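Local coordinates for protein diphosphomevalonate decarboxylase, putative (Trypanosoma brucei, PDB 2HKE) that probably catalyses the ATP-dependent decarboxylation of (R)-5-diphosphomevalonate to isopentenyl diphosphate, a precursor for isoprenoid and sterol synthesis, at residues M213-I217 with S218-P222; R235-A238 with T239-I243; S248-L251 with Q252-C255; A256-E259 with P260-Y264. The protein carries 1 engineered substitution. One frame throughout, in Å; residues are numbered along the deposited sequence.

Contact 1 (M213-I217 with S218-P222)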
ATOM      1  N   MET A 213      -7.571  19.492  -7.801  1.00 23.69           N
ATOM      2  CA  MET A 213      -7.768  19.009  -6.439  1.00 22.75           C
ATOM      3  C   MET A 213      -9.093  19.437  -5.801  1.00 23.01           C
ATOM      4  O   MET A 213      -9.717  18.664  -5.090  1.00 22.79           O
ATOM      5  CB  MET A 213      -6.574  19.395  -5.569  1.00 22.57           C
ATOM      6  CG  MET A 213      -5.331  18.613  -5.948  1.00 22.31           C
ATOM      7  SD  MET A 213      -5.442  16.917  -5.471  1.00 27.10           S
ATOM      8  CE  MET A 213      -5.159  17.142  -3.690  1.00 26.93           C
ATOM      9  N   LYS A 214      -9.558  20.663  -6.065  1.00 22.51           N
ATOM     10  CA  LYS A 214     -10.791  21.117  -5.453  1.00 22.88           C
ATOM     11  C   LYS A 214     -12.009  20.244  -5.715  1.00 21.79           C
ATOM     12  O   LYS A 214     -12.781  19.914  -4.773  1.00 21.99           O
ATOM     13  CB  LYS A 214     -11.091  22.554  -5.924  1.00 23.55           C
ATOM     14  CG  LYS A 214     -12.276  23.236  -5.217  1.00 23.77           C
ATOM     15  CD  LYS A 214     -12.514  24.600  -5.876  1.00 25.07           C
ATOM     16  CE  LYS A 214     -13.733  25.291  -5.356  1.00 28.80           C
ATOM     17  NZ  LYS A 214     -13.484  25.790  -3.962  1.00 31.54           N
ATOM     18  N   LYS A 215     -12.225  19.923  -6.996  1.00 21.71           N
ATOM     19  CA  LYS A 215     -13.350  19.125  -7.429  1.00 22.38           C
ATOM     20  C   LYS A 215     -13.136  17.681  -6.969  1.00 21.41           C
ATOM     21  O   LYS A 215     -14.085  17.013  -6.598  1.00 21.90           O
ATOM     22  CB  LYS A 215     -13.524  19.131  -8.943  1.00 23.13           C
ATOM     23  CG  LYS A 215     -14.762  18.383  -9.380  1.00 23.45           C
ATOM     24  CD  LYS A 215     -15.093  18.619 -10.867  1.00 26.06           C
ATOM     25  CE  LYS A 215     -14.831  17.364 -11.694  1.00 31.42           C
ATOM     26  NZ  LYS A 215     -13.555  17.391 -12.367  1.00 30.47           N
ATOM     27  N   ARG A 216     -11.890  17.241  -6.965  1.00 21.79           N
ATOM     28  CA  ARG A 216     -11.577  15.860  -6.474  1.00 22.09           C
ATOM     29  C   ARG A 216     -12.051  15.653  -5.035  1.00 22.41           C
ATOM     30  O   ARG A 216     -12.700  14.662  -4.735  1.00 21.20           O
ATOM     31  CB  ARG A 216     -10.100  15.550  -6.638  1.00 22.25           C
ATOM     32  CG  ARG A 216      -9.696  14.218  -5.986  1.00 21.94           C
ATOM     33  CD  ARG A 216      -8.271  13.854  -6.217  1.00 22.13           C
ATOM     34  NE  ARG A 216      -8.002  12.632  -5.457  1.00 22.00           N
ATOM     35  CZ  ARG A 216      -8.522  11.438  -5.723  1.00 22.06           C
ATOM     36  NH1 ARG A 216      -9.266  11.217  -6.805  1.00 25.26           N
ATOM     37  NH2 ARG A 216      -8.229  10.426  -4.906  1.00 25.07           N
ATOM     38  N   ILE A 217     -11.712  16.596  -4.161  1.00 22.04           N
ATOM     39  CA  ILE A 217     -11.993  16.505  -2.747  1.00 23.30           C
ATOM     40  C   ILE A 217     -13.457  16.704  -2.491  1.00 23.30           C
ATOM     41  O   ILE A 217     -14.080  15.997  -1.708  1.00 21.89           O
ATOM     42  CB  ILE A 217     -11.144  17.548  -1.974  1.00 23.38           C
ATOM     43  CG1 ILE A 217      -9.665  17.153  -2.110  1.00 24.06           C
ATOM     44  CG2 ILE A 217     -11.618  17.709  -0.513  1.00 22.72           C
ATOM     45  CD1 ILE A 217      -8.650  18.213  -1.729  1.00 23.85           C
ATOM     46  N   SER A 218     -14.040  17.679  -3.187  1.00 23.33           N
ATOM     47  CA  SER A 218     -15.409  18.028  -2.902  1.00 24.24           C
ATOM     48  C   SER A 218     -16.424  17.067  -3.494  1.00 24.31           C
ATOM     49  O   SER A 218     -17.419  16.748  -2.855  1.00 24.77           O
ATOM     50  CB  SER A 218     -15.683  19.429  -3.458  1.00 24.73           C
ATOM     51  OG  SER A 218     -16.957  19.821  -3.026  1.00 28.68           O
ATOM     52  N   GLU A 219     -16.204  16.635  -4.727  1.00 23.37           N
ATOM     53  CA  GLU A 219     -17.187  15.861  -5.462  1.00 22.60           C
ATOM     54  C   GLU A 219     -16.727  14.434  -5.766  1.00 21.30           C
ATOM     55  O   GLU A 219     -17.475  13.513  -5.555  1.00 21.82           O
ATOM     56  CB  GLU A 219     -17.511  16.600  -6.769  1.00 22.91           C
ATOM     57  CG  GLU A 219     -18.460  15.868  -7.712  1.00 24.98           C
ATOM     58  CD  GLU A 219     -18.727  16.613  -9.012  1.00 24.41           C
ATOM     59  OE1 GLU A 219     -19.632  17.477  -9.051  1.00 25.48           O
ATOM     60  OE2 GLU A 219     -18.069  16.257  -9.977  1.00 26.96           O
ATOM     61  N   THR A 220     -15.520  14.261  -6.269  1.00 19.89           N
ATOM     62  CA  THR A 220     -15.190  13.023  -6.981  1.00 20.55           C
ATOM     63  C   THR A 220     -14.973  11.898  -5.975  1.00 19.72           C
ATOM     64  O   THR A 220     -15.500  10.812  -6.112  1.00 21.63           O
ATOM     65  CB  THR A 220     -13.953  13.183  -7.854  1.00 20.31           C
ATOM     66  OG1 THR A 220     -14.134  14.311  -8.745  1.00 23.01           O
ATOM     67  CG2 THR A 220     -13.693  11.932  -8.702  1.00 21.70           C
ATOM     68  N   VAL A 221     -14.146  12.152  -4.977  1.00 19.51           N
ATOM     69  CA  VAL A 221     -13.855  11.035  -4.017  1.00 19.83           C
ATOM     70  C   VAL A 221     -15.131  10.600  -3.330  1.00 20.51           C
ATOM     71  O   VAL A 221     -15.408   9.406  -3.272  1.00 19.63           O
ATOM     72  CB  VAL A 221     -12.737  11.358  -3.054  1.00 19.57           C
ATOM     73  CG1 VAL A 221     -12.637  10.276  -1.921  1.00 19.98           C
ATOM     74  CG2 VAL A 221     -11.404  11.462  -3.829  1.00 19.14           C
ATOM     75  N   PRO A 222     -15.926  11.539  -2.776  1.00 21.19           N
ATOM     76  CA  PRO A 222     -17.196  11.085  -2.230  1.00 21.90           C
ATOM     77  C   PRO A 222     -18.076  10.223  -3.169  1.00 22.63           C
ATOM     78  O   PRO A 222     -18.634   9.198  -2.708  1.00 24.27           O
ATOM     79  CB  PRO A 222     -17.884  12.400  -1.838  1.00 22.98           C
ATOM     80  CG  PRO A 222     -16.794  13.298  -1.492  1.00 23.41           C
ATOM     81  CD  PRO A 222     -15.687  12.959  -2.473  1.00 22.53           C
TER
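K215 and T220 mark the point where regular alpha-helical bonding gives way to a wider, pi-type turn, and the axes of the short segments 213-217 and 218-222 differ in direction by 44°. S218 N still donates to K214 O four residues back, at 3.0 Å. K215 O then accepts twice, from E219 N at 2.9 Å and from T220 N at 3.1 Å, so alpha and pi spacing share one carbonyl. V221 N keeps the five-residue spacing with a nearly linear bond to R216 O at 2.9 Å. P222 has no N-H to offer, and its CD lies 3.5 Å from I217 O. This is a pi-type widening followed by a proline kink, within the first turns of helix 213-234 in the C-terminal domain of a GHMP-type protein.

On the buried side the R216 chain runs extended, its CG anti to the backbone N (chi1 173°), which carries the guanidinium past V221. V221 CG2 sits over the centre of one guanidinium face, 3.4 Å from R216 CZ. The same group is held at its nitrogens: NH1 forms a salt bridge with E247 and NH2 donates to K18 O. On the exposed side K215 and E219 lie alongside each other, pointing the same way; K215 CE approaches E219 OE2 to 3.8 Å, whereas NZ bends off to 5.2 Å from that oxygen.

Contact 2 (R235-A238 with T239-I243); sequences RDFA and TFAEI
D236 grips T239 through both carboxylate oxygens. The shorter link is from T239 OG1 to D236 OD2, 2.6 Å, with the hydroxyl as donor; it meets the oxygen from above the carboxylate plane, 45° out of it. The other oxygen, D236 OD1, takes the backbone amide T239 N in a weak but straight bond of 3.3 Å. The torsion of D236 accounts for this reach: CG stands anti to the backbone N (chi1 178°), which swings the carboxylate round to the start of the helix, where the helix dipole would probably also stabilise it. On T239, OG1 lies beside its own backbone N, and thus both donors of the residue face the same acid.

The backbone continues the bonding: F240 N donates to D236 O at 3.1 Å and A241 N to F237 O at 2.7 Å. Over the latter turn, the methyl of A241 covers one face of the F237 ring, a CH-pi contact with A241 CB 4.2 Å from the centroid of the F237 ring. E242 folds back along its helix, CG 3.0 Å from A238 O, while its amide N binds that same carbonyl.

Further out, F240 makes edge-to-face contacts with F16 and F301, and F237 packs on W180 and I183. T239 rests on I227 and A231 of helix 213-234. Just before the cap lies R235, with positive phi: here helix 213-234 closes in a Schellman motif and helix 237-256 opens directly with an aspartate N-cap.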
ATOM      1  N   ARG A 235     -19.661  -7.574  -5.369  1.00 23.79           N
ATOM      2  CA  ARG A 235     -18.623  -8.278  -6.120  1.00 24.07           C
ATOM      3  C   ARG A 235     -18.762  -8.035  -7.605  1.00 23.00           C
ATOM      4  O   ARG A 235     -18.696  -8.952  -8.401  1.00 23.39           O
ATOM      5  CB  ARG A 235     -18.613  -9.793  -5.795  1.00 24.85           C
ATOM      6  CG  ARG A 235     -18.499 -10.117  -4.343  1.00 25.25           C
ATOM      7  CD  ARG A 235     -19.006 -11.555  -4.071  1.00 29.20           C
ATOM      8  NE  ARG A 235     -18.946 -11.930  -2.655  1.00 30.44           N
ATOM      9  CZ  ARG A 235     -19.982 -11.902  -1.806  1.00 35.12           C
ATOM     10  NH1 ARG A 235     -21.188 -11.498  -2.208  1.00 37.86           N
ATOM     11  NH2 ARG A 235     -19.814 -12.277  -0.536  1.00 33.21           N
ATOM     12  N   ASP A 236     -18.891  -6.749  -7.975  1.00 22.47           N
ATOM     13  CA  ASP A 236     -19.045  -6.290  -9.336  1.00 22.18           C
ATOM     14  C   ASP A 236     -17.642  -5.858  -9.803  1.00 22.05           C
ATOM     15  O   ASP A 236     -17.221  -4.731  -9.539  1.00 21.43           O
ATOM     16  CB  ASP A 236     -19.957  -5.077  -9.298  1.00 23.12           C
ATOM     17  CG  ASP A 236     -20.179  -4.433 -10.667  1.00 23.07           C
ATOM     18  OD1 ASP A 236     -19.580  -4.840 -11.690  1.00 23.57           O
ATOM     19  OD2 ASP A 236     -20.974  -3.452 -10.674  1.00 25.18           O
ATOM     20  N   PHE A 237     -16.917  -6.778 -10.417  1.00 20.86           N
ATOM     21  CA  PHE A 237     -15.540  -6.505 -10.747  1.00 20.89           C
ATOM     22  C   PHE A 237     -15.407  -5.374 -11.737  1.00 20.04           C
ATOM     23  O   PHE A 237     -14.537  -4.519 -11.578  1.00 19.55           O
ATOM     24  CB  PHE A 237     -14.844  -7.746 -11.303  1.00 20.10           C
ATOM     25  CG  PHE A 237     -13.452  -7.488 -11.670  1.00 19.75           C
ATOM     26  CD1 PHE A 237     -12.465  -7.475 -10.679  1.00 18.07           C
ATOM     27  CD2 PHE A 237     -13.100  -7.194 -12.960  1.00 21.82           C
ATOM     28  CE1 PHE A 237     -11.164  -7.167 -11.013  1.00 20.46           C
ATOM     29  CE2 PHE A 237     -11.781  -6.906 -13.278  1.00 19.88           C
ATOM     30  CZ  PHE A 237     -10.817  -6.895 -12.246  1.00 21.10           C
ATOM     31  N   ALA A 238     -16.217  -5.391 -12.788  1.00 20.53           N
ATOM     32  CA  ALA A 238     -16.088  -4.349 -13.812  1.00 20.67           C
ATOM     33  C   ALA A 238     -16.202  -2.919 -13.259  1.00 20.62           C
ATOM     34  O   ALA A 238     -15.402  -2.047 -13.616  1.00 20.76           O
ATOM     35  CB  ALA A 238     -17.095  -4.594 -14.965  1.00 21.59           C
ATOM     36  N   THR A 239     -17.191  -2.669 -12.390  1.00 20.01           N
ATOM     37  CA  THR A 239     -17.374  -1.353 -11.783  1.00 20.13           C
ATOM     38  C   THR A 239     -16.194  -1.037 -10.887  1.00 19.61           C
ATOM     39  O   THR A 239     -15.641   0.092 -10.921  1.00 19.56           O
ATOM     40  CB  THR A 239     -18.700  -1.272 -11.012  1.00 20.03           C
ATOM     41  OG1 THR A 239     -19.776  -1.490 -11.949  1.00 22.01           O
ATOM     42  CG2 THR A 239     -18.855   0.118 -10.354  1.00 21.15           C
ATOM     43  N   PHE A 240     -15.784  -2.019 -10.101  1.00 18.87           N
ATOM     44  CA  PHE A 240     -14.614  -1.839  -9.239  1.00 19.60           C
ATOM     45  C   PHE A 240     -13.373  -1.460 -10.064  1.00 18.86           C
ATOM     46  O   PHE A 240     -12.621  -0.497  -9.753  1.00 18.14           O
ATOM     47  CB  PHE A 240     -14.351  -3.110  -8.425  1.00 20.25           C
ATOM     48  CG  PHE A 240     -13.054  -3.072  -7.663  1.00 21.41           C
ATOM     49  CD1 PHE A 240     -12.938  -2.340  -6.499  1.00 20.91           C
ATOM     50  CD2 PHE A 240     -11.917  -3.726  -8.169  1.00 23.56           C
ATOM     51  CE1 PHE A 240     -11.738  -2.272  -5.833  1.00 21.74           C
ATOM     52  CE2 PHE A 240     -10.689  -3.602  -7.500  1.00 23.04           C
ATOM     53  CZ  PHE A 240     -10.630  -2.891  -6.327  1.00 22.27           C
ATOM     54  N   ALA A 241     -13.157  -2.221 -11.129  1.00 18.33           N
ATOM     55  CA  ALA A 241     -12.015  -2.043 -12.015  1.00 19.69           C
ATOM     56  C   ALA A 241     -12.000  -0.662 -12.675  1.00 19.39           C
ATOM     57  O   ALA A 241     -10.957  -0.008 -12.768  1.00 16.76           O
ATOM     58  CB  ALA A 241     -12.002  -3.140 -13.086  1.00 18.65           C
ATOM     59  N   GLU A 242     -13.157  -0.250 -13.128  1.00 20.00           N
ATOM     60  CA  GLU A 242     -13.340   1.070 -13.699  1.00 21.76           C
ATOM     61  C   GLU A 242     -12.999   2.217 -12.745  1.00 21.50           C
ATOM     62  O   GLU A 242     -12.277   3.158 -13.142  1.00 20.20           O
ATOM     63  CB  GLU A 242     -14.799   1.187 -14.251  1.00 22.10           C
ATOM     64  CG  GLU A 242     -15.037   0.329 -15.459  1.00 23.96           C
ATOM     65  CD  GLU A 242     -16.527  -0.072 -15.651  1.00 27.40           C
ATOM     66  OE1 GLU A 242     -17.411   0.539 -15.001  1.00 31.68           O
ATOM     67  OE2 GLU A 242     -16.801  -0.974 -16.501  1.00 32.64           O
ATOM     68  N   ILE A 243     -13.475   2.129 -11.505  1.00 20.62           N
ATOM     69  CA  ILE A 243     -13.130   3.117 -10.457  1.00 20.36           C
ATOM     70  C   ILE A 243     -11.633   3.122 -10.255  1.00 19.89           C
ATOM     71  O   ILE A 243     -11.002   4.183 -10.160  1.00 17.64           O
ATOM     72  CB  ILE A 243     -13.852   2.827  -9.101  1.00 20.21           C
ATOM     73  CG1 ILE A 243     -15.333   3.070  -9.259  1.00 23.30           C
ATOM     74  CG2 ILE A 243     -13.201   3.606  -7.901  1.00 21.37           C
ATOM     75  CD1 ILE A 243     -15.670   4.546  -9.545  1.00 27.75           C
TER

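Contact 3 (S248-L251 with Q252-C255); sequences SDDL and QEIC
Q252 reaches back over the preceding turn toward S248 and D249. Its CB lies 3.6 Å from D249 O. CG, placed beside the backbone N (chi1 -74°), passes 3.7 Å from S248 O, and CD runs on past the same carbonyl. At the tip, Q252 OE1 accepts a hydrogen bond from water 1 at 2.7 Å. That water also donates to D249 OD1 and accepts from S248 OG, at 2.7 Å, so a single solvent molecule joins three side chains of two successive turns. Each of the two earlier residues has a stronger hold elsewhere: S248 OG meets F292 N, and D249 OD1 meets Y290 OH.

Beneath this, the backbone is regular alpha helix, with Q252 N bonded to S248 O at 3.2 Å and C255 N to L251 O at 2.9 Å. On the apolar side, L251 CD1 touches C255 SG at 4.2 Å.

D250 and E253 bring like charges together, OD1 and OE1 standing 4.4 Å apart. Water 3 donates to both, and D250 OD2 is salt-bridged to R224. Solvent and arginine would thus be expected to soften the repulsion between the two carboxylates.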
ATOM      1  N   SER A 248      -6.538   6.024 -10.682  1.00 18.00           N
ATOM      2  CA  SER A 248      -5.142   6.008 -11.083  1.00 18.05           C
ATOM      3  C   SER A 248      -4.858   7.063 -12.112  1.00 18.25           C
ATOM      4  O   SER A 248      -3.880   7.802 -12.015  1.00 19.51           O
ATOM      5  CB  SER A 248      -4.824   4.640 -11.665  1.00 18.60           C
ATOM      6  OG  SER A 248      -3.451   4.553 -12.031  1.00 20.15           O
ATOM      7  N   ASP A 249      -5.721   7.142 -13.126  1.00 18.64           N
ATOM      8  CA  ASP A 249      -5.557   8.186 -14.154  1.00 20.13           C
ATOM      9  C   ASP A 249      -5.570   9.573 -13.521  1.00 20.88           C
ATOM     10  O   ASP A 249      -4.717  10.443 -13.886  1.00 22.26           O
ATOM     11  CB  ASP A 249      -6.684   8.103 -15.201  1.00 19.96           C
ATOM     12  CG  ASP A 249      -6.620   6.873 -16.066  1.00 23.50           C
ATOM     13  OD1 ASP A 249      -5.596   6.149 -16.120  1.00 22.81           O
ATOM     14  OD2 ASP A 249      -7.639   6.644 -16.779  1.00 26.74           O
ATOM     15  N   ASP A 250      -6.493   9.790 -12.596  1.00 20.39           N
ATOM     16  CA  ASP A 250      -6.648  11.113 -11.973  1.00 21.40           C
ATOM     17  C   ASP A 250      -5.424  11.524 -11.153  1.00 21.19           C
ATOM     18  O   ASP A 250      -4.987  12.698 -11.218  1.00 21.27           O
ATOM     19  CB  ASP A 250      -7.920  11.213 -11.132  1.00 22.22           C
ATOM     20  CG  ASP A 250      -9.210  11.359 -11.951  1.00 25.49           C
ATOM     21  OD1 ASP A 250      -9.187  11.506 -13.200  1.00 28.52           O
ATOM     22  OD2 ASP A 250     -10.313  11.359 -11.302  1.00 26.49           O
ATOM     23  N   LEU A 251      -4.832  10.600 -10.399  1.00 19.88           N
ATOM     24  CA  LEU A 251      -3.635  10.931  -9.641  1.00 20.01           C
ATOM     25  C   LEU A 251      -2.482  11.282 -10.572  1.00 20.08           C
ATOM     26  O   LEU A 251      -1.733  12.244 -10.327  1.00 19.89           O
ATOM     27  CB  LEU A 251      -3.253   9.755  -8.757  1.00 19.76           C
ATOM     28  CG  LEU A 251      -1.980   9.902  -7.936  1.00 20.45           C
ATOM     29  CD1 LEU A 251      -2.033  11.189  -7.077  1.00 21.90           C
ATOM     30  CD2 LEU A 251      -1.773   8.672  -7.019  1.00 21.08           C
ATOM     31  N   GLN A 252      -2.369  10.564 -11.693  1.00 19.49           N
ATOM     32  CA  GLN A 252      -1.310  10.914 -12.645  1.00 21.45           C
ATOM     33  C   GLN A 252      -1.595  12.321 -13.246  1.00 21.53           C
ATOM     34  O   GLN A 252      -0.646  13.097 -13.444  1.00 22.46           O
ATOM     35  CB  GLN A 252      -1.123   9.842 -13.734  1.00 21.53           C
ATOM     36  CG  GLN A 252      -0.415   8.592 -13.175  1.00 22.04           C
ATOM     37  CD  GLN A 252      -0.409   7.432 -14.103  1.00 22.55           C
ATOM     38  OE1 GLN A 252      -1.241   7.344 -15.042  1.00 22.40           O
ATOM     39  NE2 GLN A 252       0.500   6.491 -13.841  1.00 22.92           N
ATOM     40  N   GLU A 253      -2.843  12.639 -13.501  1.00 21.92           N
ATOM     41  CA  GLU A 253      -3.182  13.954 -14.056  1.00 23.86           C
ATOM     42  C   GLU A 253      -2.966  15.040 -13.027  1.00 23.12           C
ATOM     43  O   GLU A 253      -2.509  16.164 -13.375  1.00 22.86           O
ATOM     44  CB  GLU A 253      -4.597  13.980 -14.618  1.00 24.39           C
ATOM     45  CG  GLU A 253      -4.841  15.233 -15.466  1.00 26.03           C
ATOM     46  CD  GLU A 253      -6.285  15.383 -15.974  1.00 31.01           C
ATOM     47  OE1 GLU A 253      -7.126  14.488 -15.713  1.00 39.02           O
ATOM     48  OE2 GLU A 253      -6.577  16.442 -16.609  1.00 38.57           O
ATOM     49  N   ILE A 254      -3.304  14.751 -11.774  1.00 21.49           N
ATOM     50  CA  ILE A 254      -3.006  15.682 -10.684  1.00 21.63           C
ATOM     51  C   ILE A 254      -1.530  15.992 -10.614  1.00 21.32           C
ATOM     52  O   ILE A 254      -1.134  17.158 -10.533  1.00 22.23           O
ATOM     53  CB  ILE A 254      -3.526  15.161  -9.338  1.00 20.88           C
ATOM     54  CG1 ILE A 254      -5.055  15.272  -9.318  1.00 20.21           C
ATOM     55  CG2 ILE A 254      -2.949  16.009  -8.207  1.00 20.42           C
ATOM     56  CD1 ILE A 254      -5.743  14.406  -8.297  1.00 22.73           C
ATOM     57  N   CYS A 255      -0.708  14.959 -10.650  1.00 20.39           N
ATOM     58  CA  CYS A 255       0.733  15.136 -10.619  1.00 20.78           C
ATOM     59  C   CYS A 255       1.199  15.966 -11.831  1.00 22.30           C
ATOM     60  O   CYS A 255       2.059  16.826 -11.709  1.00 19.57           O
ATOM     61  CB  CYS A 255       1.414  13.793 -10.544  1.00 21.20           C
ATOM     62  SG  CYS A 255       1.276  13.110  -8.840  1.00 23.57           S
TER
HETATM   63  O   HOH W   1      -3.206   5.591 -14.469  1.00 22.91           O
HETATM   64  O   HOH W   2      -7.363  12.073 -15.382  1.00 41.19           O
HETATM   65  O   HOH W   3      -9.763  14.511 -13.912  1.00 49.97           O

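Contact 4 (A256-E259 with P260-Y264); sequences ATTE and PKITY
T258 and I262 cross at an angle, with CG2 of the threonine against CD1 of the isoleucine at 3.7 Å. T258 turns that methyl inward because CG2 stands anti to the backbone N (chi1 -63° for OG1), while OG1, the other branch, bonds to I254 O and to S206 OG. The same CG2 lies 3.5 Å from P260 O. I262 holds its CG1 beside the backbone N and extends CD1 back to the threonine, while its CG2 covers one face of the Y264 ring near the rim, 3.3 Å above the plane.

K261 runs in the opposite sense, along the end of the helix. Its CG rests 3.4 Å from A256 O, and its extended chain brings CE to 4.4 Å from A256 CB, an aliphatic contact made alongside and not by the ammonium group.

The cis peptide bond before P260 sets the reversal that brings these residues together. The CA atoms of T258 and K261 are 4.9 Å apart across it, and E259 and P260 both have extended backbone angles, as in a type VIb turn. The turn has no closing hydrogen bond: K261 N is 3.1 Å from T258 O but at a poor angle. K261 CA also makes a CA-H...O contact with T258 O at 3.2 Å.

The turn thus reverses the chain after helix 237-256 and lays I262 back against its last residues, bonded to C255 through the backbone. Helix 199-209 flanks it, with Q205, S206 and T209 meeting T258, E259, P260 and I262, before the chain passes on to helix 267-283.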
ATOM      1  N   ALA A 256       0.641  15.683 -13.002  1.00 22.18           N
ATOM      2  CA  ALA A 256       1.074  16.362 -14.232  1.00 22.93           C
ATOM      3  C   ALA A 256       0.698  17.849 -14.233  1.00 23.90           C
ATOM      4  O   ALA A 256       1.345  18.615 -14.912  1.00 25.09           O
ATOM      5  CB  ALA A 256       0.447  15.674 -15.470  1.00 23.49           C
ATOM      6  N   THR A 257      -0.340  18.229 -13.505  1.00 22.02           N
ATOM      7  CA  THR A 257      -0.833  19.602 -13.407  1.00 22.79           C
ATOM      8  C   THR A 257      -0.430  20.306 -12.093  1.00 23.74           C
ATOM      9  O   THR A 257      -0.930  21.393 -11.753  1.00 23.34           O
ATOM     10  CB  THR A 257      -2.328  19.618 -13.524  1.00 22.58           C
ATOM     11  OG1 THR A 257      -2.897  18.866 -12.462  1.00 22.47           O
ATOM     12  CG2 THR A 257      -2.811  19.030 -14.877  1.00 24.14           C
ATOM     13  N   THR A 258       0.463  19.659 -11.359  1.00 22.93           N
ATOM     14  CA  THR A 258       1.110  20.255 -10.198  1.00 22.67           C
ATOM     15  C   THR A 258       2.216  21.158 -10.719  1.00 23.23           C
ATOM     16  O   THR A 258       2.775  20.918 -11.792  1.00 21.65           O
ATOM     17  CB  THR A 258       1.653  19.138  -9.263  1.00 21.92           C
ATOM     18  OG1 THR A 258       0.539  18.371  -8.785  1.00 20.92           O
ATOM     19  CG2 THR A 258       2.425  19.694  -8.033  1.00 21.77           C
ATOM     20  N   GLU A 259       2.535  22.192  -9.938  1.00 25.62           N
ATOM     21  CA  GLU A 259       3.624  23.132 -10.298  1.00 27.32           C
ATOM     22  C   GLU A 259       4.649  23.245  -9.189  1.00 27.06           C
ATOM     23  O   GLU A 259       4.317  23.667  -8.083  1.00 27.82           O
ATOM     24  CB  GLU A 259       2.999  24.486 -10.608  1.00 27.91           C
ATOM     25  CG  GLU A 259       2.062  24.397 -11.764  1.00 31.56           C
ATOM     26  CD  GLU A 259       1.665  25.721 -12.339  1.00 34.70           C
ATOM     27  OE1 GLU A 259       1.580  26.707 -11.568  1.00 45.19           O
ATOM     28  OE2 GLU A 259       1.425  25.766 -13.577  1.00 46.12           O
ATOM     29  N   PRO A 260       5.897  22.815  -9.432  1.00 27.17           N
ATOM     30  CA  PRO A 260       6.460  22.147 -10.615  1.00 27.37           C
ATOM     31  C   PRO A 260       5.823  20.780 -10.844  1.00 27.29           C
ATOM     32  O   PRO A 260       5.340  20.155  -9.887  1.00 26.36           O
ATOM     33  CB  PRO A 260       7.917  21.942 -10.250  1.00 28.33           C
ATOM     34  CG  PRO A 260       8.177  22.759  -9.077  1.00 28.40           C
ATOM     35  CD  PRO A 260       6.901  23.010  -8.384  1.00 28.34           C
ATOM     36  N   LYS A 261       5.820  20.342 -12.103  1.00 27.17           N
ATOM     37  CA  LYS A 261       5.233  19.063 -12.482  1.00 26.93           C
ATOM     38  C   LYS A 261       5.905  17.926 -11.715  1.00 24.55           C
ATOM     39  O   LYS A 261       7.120  17.929 -11.465  1.00 24.87           O
ATOM     40  CB  LYS A 261       5.428  18.842 -13.969  1.00 27.74           C
ATOM     41  CG  LYS A 261       4.639  17.756 -14.607  1.00 30.07           C
ATOM     42  CD  LYS A 261       5.020  17.679 -16.114  1.00 30.72           C
ATOM     43  CE  LYS A 261       4.611  16.338 -16.754  1.00 34.80           C
ATOM     44  NZ  LYS A 261       4.792  16.298 -18.279  1.00 38.21           N
ATOM     45  N   ILE A 262       5.080  16.960 -11.341  1.00 23.88           N
ATOM     46  CA  ILE A 262       5.529  15.745 -10.675  1.00 24.21           C
ATOM     47  C   ILE A 262       5.302  14.583 -11.628  1.00 23.76           C
ATOM     48  O   ILE A 262       4.166  14.413 -12.156  1.00 23.10           O
ATOM     49  CB  ILE A 262       4.690  15.445  -9.399  1.00 22.04           C
ATOM     50  CG1 ILE A 262       4.848  16.543  -8.344  1.00 24.14           C
ATOM     51  CG2 ILE A 262       5.097  14.050  -8.833  1.00 24.52           C
ATOM     52  CD1 ILE A 262       3.875  16.431  -7.102  1.00 23.64           C
ATOM     53  N   THR A 263       6.338  13.773 -11.821  1.00 26.38           N
ATOM     54  CA  THR A 263       6.265  12.611 -12.712  1.00 26.74           C
ATOM     55  C   THR A 263       6.823  11.398 -12.019  1.00 26.92           C
ATOM     56  O   THR A 263       8.030  11.321 -11.740  1.00 26.54           O
ATOM     57  CB  THR A 263       7.120  12.828 -13.984  1.00 28.65           C
ATOM     58  OG1 THR A 263       6.733  14.076 -14.588  1.00 31.14           O
ATOM     59  CG2 THR A 263       6.905  11.670 -14.957  1.00 29.49           C
ATOM     60  N   TYR A 264       5.952  10.427 -11.743  1.00 24.66           N
ATOM     61  CA  TYR A 264       6.425   9.174 -11.223  1.00 25.15           C
ATOM     62  C   TYR A 264       6.365   8.056 -12.270  1.00 25.36           C
ATOM     63  O   TYR A 264       6.996   7.027 -12.098  1.00 26.34           O
ATOM     64  CB  TYR A 264       5.571   8.790 -10.016  1.00 26.80           C
ATOM     65  CG  TYR A 264       5.667   9.745  -8.866  1.00 25.37           C
ATOM     66  CD1 TYR A 264       6.886  10.059  -8.292  1.00 28.19           C
ATOM     67  CD2 TYR A 264       4.514  10.305  -8.313  1.00 28.01           C
ATOM     68  CE1 TYR A 264       6.956  10.944  -7.181  1.00 30.00           C
ATOM     69  CE2 TYR A 264       4.578  11.167  -7.235  1.00 26.99           C
ATOM     70  CZ  TYR A 264       5.796  11.455  -6.641  1.00 29.72           C
ATOM     71  OH  TYR A 264       5.805  12.328  -5.562  1.00 27.61           O
TER

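The four contacts follow one another along the chain, all within the C-terminal domain. Contact 1 starts helix 213-234, contact 2 starts helix 237-256, contact 3 lies near the end of that second helix, and contact 4 runs from its last residue into the loop that follows. Contacts 1 and 3 have centres about 13 Å apart and touch where R216 CD meets I254 CD1 at 3.3 Å, so the two consecutive helices pack together there. Contacts 3 and 4 adjoin, centres about 10 Å apart, through the probable hydrogen bond from I262 N to C255 O. Contact 2 lies about 28 Å from contact 4, centre to centre, so helix 237-256 spans the distance between its capped start and the returning loop.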